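Fructose transport system repressor FruR (PDB 3O74) acts as the Cra dual transcriptional regulator, which probably binds specific DNA sequences as a LacI-family protein and takes fructose 1-phosphate as its preferred effector. Local coordinates at residues P120-L125 and L180-V185; R154-E159 and Q171-D176. All blocks are in the same frame, centred on the assembly; numbering follows the deposited sequence.

Contact 1. Residues P120-L125 and L180-V185; sequences PRSIAL and LPDALV
Pro181 meets the hydroxyl of Ser122 just before the two strands pair: its CA lies 3.2 Å from Ser122 OG, with the proline CB a little farther off. The same oxygen accepts the next amide, Asp182 N to Ser122 OG at 2.9 Å. Ser122 can offer it because chi1 of 60° sets OG between its own backbone N and carbonyl carbon.

The Asp182 carboxylate turns back toward the loop that leads into strand 122-128. Its OD2 takes the amide of Arg121 on the anti side, 26° out of the carboxylate plane, with N to OD2 of 2.6 Å, while the aspartate CB rests 3.5 Å from CB of Pro120. The Arg121 side chain, poorly ordered, leads away to a salt bridge with Glu152.

From Ala183 the chains run as parallel neighbours in the core sheet of one lobe of the sugar-binding, periplasmic-binding-protein-like fold, strand 122-128 lying between 183-186 and 152-158. Ala183 N reaches Ser122 O only weakly, but Ala183 O receives Ala124 N at 3.0 Å and also faces the CA of Ile123 at 3.3 Å. The Ala183 methyl packs beside Ile123 CG1 on the face covered by helices 104-116 and 133-144.

Leu184 points to the other face, where its CD1 sits 3.5 Å from Ala124 O and also touches the Ala124 methyl. Val185 returns to the Ile123 face. Its amide meets Ala124 O almost straight, N to O 3.0 Å and 171° at the hydrogen, and its CG1 leans obliquely against CD1 of Leu125.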
loop_
_atom_site.group_PDB
_atom_site.type_symbol
_atom_site.label_atom_id
_atom_site.label_comp_id
_atom_site.label_asym_id
_atom_site.label_seq_id
_atom_site.Cartn_x
_atom_site.Cartn_y
_atom_site.Cartn_z
ATOM N N PRO B 120 -29.267 2.860 17.454
ATOM C CA PRO B 120 -28.704 1.559 17.827
ATOM C C PRO B 120 -28.866 1.285 19.319
ATOM O O PRO B 120 -28.839 2.214 20.127
ATOM C CB PRO B 120 -27.222 1.703 17.468
ATOM C CG PRO B 120 -26.962 3.164 17.516
ATOM C CD PRO B 120 -28.223 3.818 17.048
ATOM N N ARG B 121 -29.044 0.018 19.670
ATOM C CA ARG B 121 -29.201 -0.382 21.062
ATOM C C ARG B 121 -27.832 -0.523 21.719
ATOM O O ARG B 121 -27.693 -0.410 22.937
ATOM C CB ARG B 121 -29.979 -1.697 21.143
ATOM C CG ARG B 121 -30.832 -1.854 22.389
ATOM C CD ARG B 121 -30.039 -2.419 23.553
ATOM N NE ARG B 121 -29.715 -1.406 24.552
ATOM C CZ ARG B 121 -29.408 -1.685 25.814
ATOM N NH1 ARG B 121 -29.393 -2.946 26.224
ATOM N NH2 ARG B 121 -29.124 -0.709 26.666
ATOM N N SER B 122 -26.820 -0.755 20.891
ATOM C CA SER B 122 -25.454 -0.916 21.360
ATOM C C SER B 122 -24.492 -0.372 20.316
ATOM O O SER B 122 -24.719 -0.511 19.115
ATOM C CB SER B 122 -25.148 -2.390 21.626
ATOM O OG SER B 122 -25.299 -3.164 20.447
ATOM N N ILE B 123 -23.419 0.251 20.780
ATOM C CA ILE B 123 -22.407 0.785 19.882
ATOM C C ILE B 123 -21.024 0.530 20.460
ATOM O O ILE B 123 -20.829 0.587 21.674
ATOM C CB ILE B 123 -22.601 2.298 19.634
ATOM C CG1 ILE B 123 -21.626 2.797 18.569
ATOM C CG2 ILE B 123 -22.447 3.087 20.930
ATOM C CD1 ILE B 123 -21.943 4.184 18.049
ATOM N N ALA B 124 -20.064 0.240 19.589
ATOM C CA ALA B 124 -18.723 -0.071 20.051
ATOM C C ALA B 124 -17.667 0.685 19.265
ATOM O O ALA B 124 -17.885 1.086 18.121
ATOM C CB ALA B 124 -18.468 -1.567 19.977
ATOM N N LEU B 125 -16.523 0.882 19.907
ATOM C CA LEU B 125 -15.355 1.444 19.260
ATOM C C LEU B 125 -14.251 0.396 19.278
ATOM O O LEU B 125 -13.939 -0.175 20.324
ATOM C CB LEU B 125 -14.882 2.692 19.999
ATOM C CG LEU B 125 -13.542 3.237 19.513
ATOM C CD1 LEU B 125 -13.734 4.109 18.281
ATOM C CD2 LEU B 125 -12.859 4.016 20.629
ATOM N N LEU B 180 -23.521 -9.444 17.788
ATOM C CA LEU B 180 -23.022 -8.224 17.164
ATOM C C LEU B 180 -23.607 -6.998 17.859
ATOM O O LEU B 180 -24.734 -7.040 18.356
ATOM C CB LEU B 180 -23.389 -8.179 15.681
ATOM C CG LEU B 180 -22.932 -9.316 14.770
ATOM C CD1 LEU B 180 -23.500 -9.117 13.375
ATOM C CD2 LEU B 180 -21.418 -9.390 14.727
ATOM N N PRO B 181 -22.840 -5.899 17.892
ATOM C CA PRO B 181 -23.396 -4.624 18.347
ATOM C C PRO B 181 -24.256 -4.049 17.228
ATOM O O PRO B 181 -24.072 -4.444 16.076
ATOM C CB PRO B 181 -22.151 -3.761 18.542
ATOM C CG PRO B 181 -21.185 -4.277 17.511
ATOM C CD PRO B 181 -21.445 -5.766 17.424
ATOM N N ASP B 182 -25.179 -3.149 17.547
ATOM C CA ASP B 182 -25.997 -2.535 16.511
ATOM C C ASP B 182 -25.158 -1.629 15.615
ATOM O O ASP B 182 -25.473 -1.440 14.442
ATOM C CB ASP B 182 -27.151 -1.748 17.124
ATOM C CG ASP B 182 -28.258 -2.646 17.640
ATOM O OD1 ASP B 182 -28.170 -3.879 17.451
ATOM O OD2 ASP B 182 -29.220 -2.114 18.231
ATOM N N ALA B 183 -24.084 -1.080 16.173
ATOM C CA ALA B 183 -23.240 -0.139 15.445
ATOM C C ALA B 183 -21.785 -0.260 15.875
ATOM O O ALA B 183 -21.489 -0.583 17.028
ATOM C CB ALA B 183 -23.735 1.292 15.648
ATOM N N LEU B 184 -20.878 0.010 14.945
ATOM C CA LEU B 184 -19.457 -0.148 15.214
ATOM C C LEU B 184 -18.616 0.875 14.465
ATOM O O LEU B 184 -18.807 1.105 13.271
ATOM C CB LEU B 184 -18.997 -1.555 14.835
ATOM C CG LEU B 184 -17.486 -1.783 14.903
ATOM C CD1 LEU B 184 -17.027 -1.830 16.347
ATOM C CD2 LEU B 184 -17.091 -3.061 14.174
ATOM N N VAL B 185 -17.676 1.481 15.183
ATOM C CA VAL B 185 -16.689 2.361 14.572
ATOM C C VAL B 185 -15.301 1.761 14.749
ATOM O O VAL B 185 -14.928 1.377 15.858
ATOM C CB VAL B 185 -16.707 3.761 15.210
ATOM C CG1 VAL B 185 -15.540 4.602 14.699
ATOM C CG2 VAL B 185 -18.030 4.452 14.936
#

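Contact 2. Residues R154-E159 and Q171-D176; sequences RRYQGE and QQLIDD
The ring of Tyr156 projects from strand 154-158 toward the helix and meets a different side chain at each of three places. Gln172 comes up at the CE1 edge. With CG anti to its backbone N (chi1 -180°), that carbon is sent out to 3.5 Å from Tyr156 CE1, and the extended chain carries the amide on past it. OE1 lies in the ring plane, 3.1 Å from Tyr156 CE1, and the amide stands nearly upright to the ring, 87° between the planes. Leu173 comes in from one face: its CA lies over the ring, off centre, and CD1 sits obliquely above the CE2-CD2 rim, in close contact at 3.3 Å from Tyr156 CE2.

Strand 152-158 and helix 163-177 form the first two elements of a beta-alpha-beta unit completed by strand 183-186. The axes of 154-158 and 171-176 run roughly antiparallel, 9.8 Å apart at closest, a gap the phenol spans. At its far end the hydroxyl donates to Asp176, Tyr156 OH to OD2, modelled at 2.4 Å; so short a length is doubtful in detail. OD2 lies near the ring plane, and the carboxylate is turned 40° from the ring.

Arg154, two residues earlier on the strand and pointing to the same side, uses its aliphatic base instead: CB rests 3.9 Å from Leu173 CD1, so this one methyl is shared between the arginine stem and the CE2 side of the ring. The arginine NE and Asp176 OD2 are 6.2 Å apart, too far for a salt bridge though possibly close enough for a mild attraction.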
loop_
_atom_site.group_PDB
_atom_site.type_symbol
_atom_site.label_atom_id
_atom_site.label_comp_id
_atom_site.label_asym_id
_atom_site.label_seq_id
_atom_site.Cartn_x
_atom_site.Cartn_y
_atom_site.Cartn_z
ATOM N N ARG B 154 -19.318 0.014 24.252
ATOM C CA ARG B 154 -18.110 -0.745 24.530
ATOM C C ARG B 154 -16.942 -0.135 23.778
ATOM O O ARG B 154 -17.093 0.318 22.643
ATOM C CB ARG B 154 -18.285 -2.206 24.118
ATOM C CG ARG B 154 -19.358 -2.957 24.886
ATOM C CD ARG B 154 -18.931 -3.257 26.313
ATOM N NE ARG B 154 -19.881 -4.148 26.972
ATOM C CZ ARG B 154 -21.034 -3.753 27.501
ATOM N NH1 ARG B 154 -21.386 -2.474 27.448
ATOM N NH2 ARG B 154 -21.839 -4.635 28.079
ATOM N N ARG B 155 -15.781 -0.114 24.418
ATOM C CA ARG B 155 -14.569 0.372 23.777
ATOM C C ARG B 155 -13.484 -0.683 23.896
ATOM O O ARG B 155 -13.151 -1.124 24.999
ATOM C CB ARG B 155 -14.106 1.682 24.416
ATOM C CG ARG B 155 -15.115 2.809 24.306
ATOM C CD ARG B 155 -14.791 3.925 25.280
ATOM N NE ARG B 155 -15.826 4.955 25.301
ATOM C CZ ARG B 155 -16.908 4.914 26.071
ATOM N NH1 ARG B 155 -17.110 3.889 26.889
ATOM N NH2 ARG B 155 -17.794 5.900 26.022
ATOM N N TYR B 156 -12.945 -1.093 22.754
ATOM C CA TYR B 156 -11.884 -2.087 22.720
ATOM C C TYR B 156 -10.707 -1.533 21.948
ATOM O O TYR B 156 -10.818 -1.245 20.757
ATOM C CB TYR B 156 -12.375 -3.376 22.058
ATOM C CG TYR B 156 -13.309 -4.175 22.929
ATOM C CD1 TYR B 156 -12.832 -5.203 23.729
ATOM C CD2 TYR B 156 -14.666 -3.890 22.966
ATOM C CE1 TYR B 156 -13.684 -5.934 24.537
ATOM C CE2 TYR B 156 -15.524 -4.614 23.770
ATOM C CZ TYR B 156 -15.029 -5.633 24.552
ATOM O OH TYR B 156 -15.883 -6.355 25.354
ATOM N N GLN B 157 -9.577 -1.386 22.627
ATOM C CA GLN B 157 -8.396 -0.812 22.003
ATOM C C GLN B 157 -7.212 -1.755 22.148
ATOM O O GLN B 157 -6.676 -1.943 23.239
ATOM C CB GLN B 157 -8.100 0.567 22.589
ATOM C CG GLN B 157 -9.167 1.595 22.247
ATOM C CD GLN B 157 -8.936 2.931 22.912
ATOM O OE1 GLN B 157 -9.340 3.146 24.055
ATOM N NE2 GLN B 157 -8.286 3.843 22.198
ATOM N N GLY B 158 -6.824 -2.354 21.028
ATOM C CA GLY B 158 -5.800 -3.380 21.008
ATOM C C GLY B 158 -4.370 -2.879 20.988
ATOM O O GLY B 158 -4.093 -1.702 21.235
ATOM N N GLU B 159 -3.460 -3.794 20.673
ATOM C CA GLU B 159 -2.027 -3.559 20.794
ATOM C C GLU B 159 -1.368 -3.102 19.492
ATOM O O GLU B 159 -0.220 -2.657 19.502
ATOM C CB GLU B 159 -1.333 -4.826 21.308
ATOM C CG GLU B 159 -1.330 -5.987 20.321
ATOM C CD GLU B 159 -2.711 -6.578 20.080
ATOM O OE1 GLU B 159 -3.586 -6.463 20.965
ATOM O OE2 GLU B 159 -2.916 -7.168 18.998
ATOM N N GLN B 171 -13.936 -10.450 17.928
ATOM C CA GLN B 171 -14.321 -11.685 18.609
ATOM C C GLN B 171 -14.622 -11.414 20.073
ATOM O O GLN B 171 -15.671 -11.800 20.587
ATOM C CB GLN B 171 -13.209 -12.731 18.511
ATOM C CG GLN B 171 -13.309 -13.647 17.314
ATOM C CD GLN B 171 -14.536 -14.539 17.358
ATOM O OE1 GLN B 171 -15.175 -14.700 18.399
ATOM N NE2 GLN B 171 -14.868 -15.127 16.217
ATOM N N GLN B 172 -13.686 -10.745 20.738
ATOM C CA GLN B 172 -13.819 -10.418 22.151
ATOM C C GLN B 172 -15.089 -9.607 22.385
ATOM O O GLN B 172 -15.790 -9.806 23.374
ATOM C CB GLN B 172 -12.584 -9.644 22.620
ATOM C CG GLN B 172 -12.580 -9.240 24.084
ATOM C CD GLN B 172 -11.308 -8.501 24.472
ATOM O OE1 GLN B 172 -11.306 -7.679 25.390
ATOM N NE2 GLN B 172 -10.218 -8.787 23.765
ATOM N N LEU B 173 -15.382 -8.702 21.460
ATOM C CA LEU B 173 -16.587 -7.882 21.528
ATOM C C LEU B 173 -17.845 -8.735 21.410
ATOM O O LEU B 173 -18.757 -8.642 22.236
ATOM C CB LEU B 173 -16.574 -6.832 20.416
ATOM C CG LEU B 173 -17.810 -5.937 20.325
ATOM C CD1 LEU B 173 -18.026 -5.199 21.639
ATOM C CD2 LEU B 173 -17.687 -4.956 19.168
ATOM N N ILE B 174 -17.894 -9.562 20.372
ATOM C CA ILE B 174 -19.032 -10.447 20.151
ATOM C C ILE B 174 -19.232 -11.381 21.336
ATOM O O ILE B 174 -20.355 -11.574 21.804
ATOM C CB ILE B 174 -18.842 -11.276 18.864
ATOM C CG1 ILE B 174 -18.977 -10.375 17.637
ATOM C CG2 ILE B 174 -19.852 -12.426 18.800
ATOM C CD1 ILE B 174 -18.524 -11.029 16.345
ATOM N N ASP B 175 -18.137 -11.956 21.824
ATOM C CA ASP B 175 -18.197 -12.849 22.975
ATOM C C ASP B 175 -18.708 -12.122 24.217
ATOM O O ASP B 175 -19.335 -12.733 25.081
ATOM C CB ASP B 175 -16.825 -13.481 23.248
ATOM C CG ASP B 175 -16.398 -14.452 22.156
ATOM O OD1 ASP B 175 -17.165 -14.647 21.189
ATOM O OD2 ASP B 175 -15.290 -15.024 22.264
ATOM N N ASP B 176 -18.449 -10.818 24.299
ATOM C CA ASP B 176 -18.834 -10.028 25.472
ATOM C C ASP B 176 -20.268 -9.489 25.428
ATOM O O ASP B 176 -20.884 -9.276 26.473
ATOM C CB ASP B 176 -17.837 -8.887 25.708
ATOM C CG ASP B 176 -16.493 -9.381 26.218
ATOM O OD1 ASP B 176 -16.362 -10.595 26.474
ATOM O OD2 ASP B 176 -15.567 -8.556 26.366
#

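Contact 1 is a buried strand pairing in the sheet, whereas contact 2 sits at the surface, where helix 163-177 lies against strand 152-158. The first is held mainly by backbone bonds and aliphatic side chains, with the polar side chains gathered where the strands begin. In the second, side chains do most of the work, and the one hydrogen bond is between a phenol and a carboxylate. Strand 122-128 ties them together: Leu125 probably hydrogen-bonds through its backbone to Arg154 and Tyr156, and the Ala124 methyl packs on Leu173 CD2. Both segments of contact 2 lie between those of contact 1 in the chain, so it is nested inside the loop contact 1 closes.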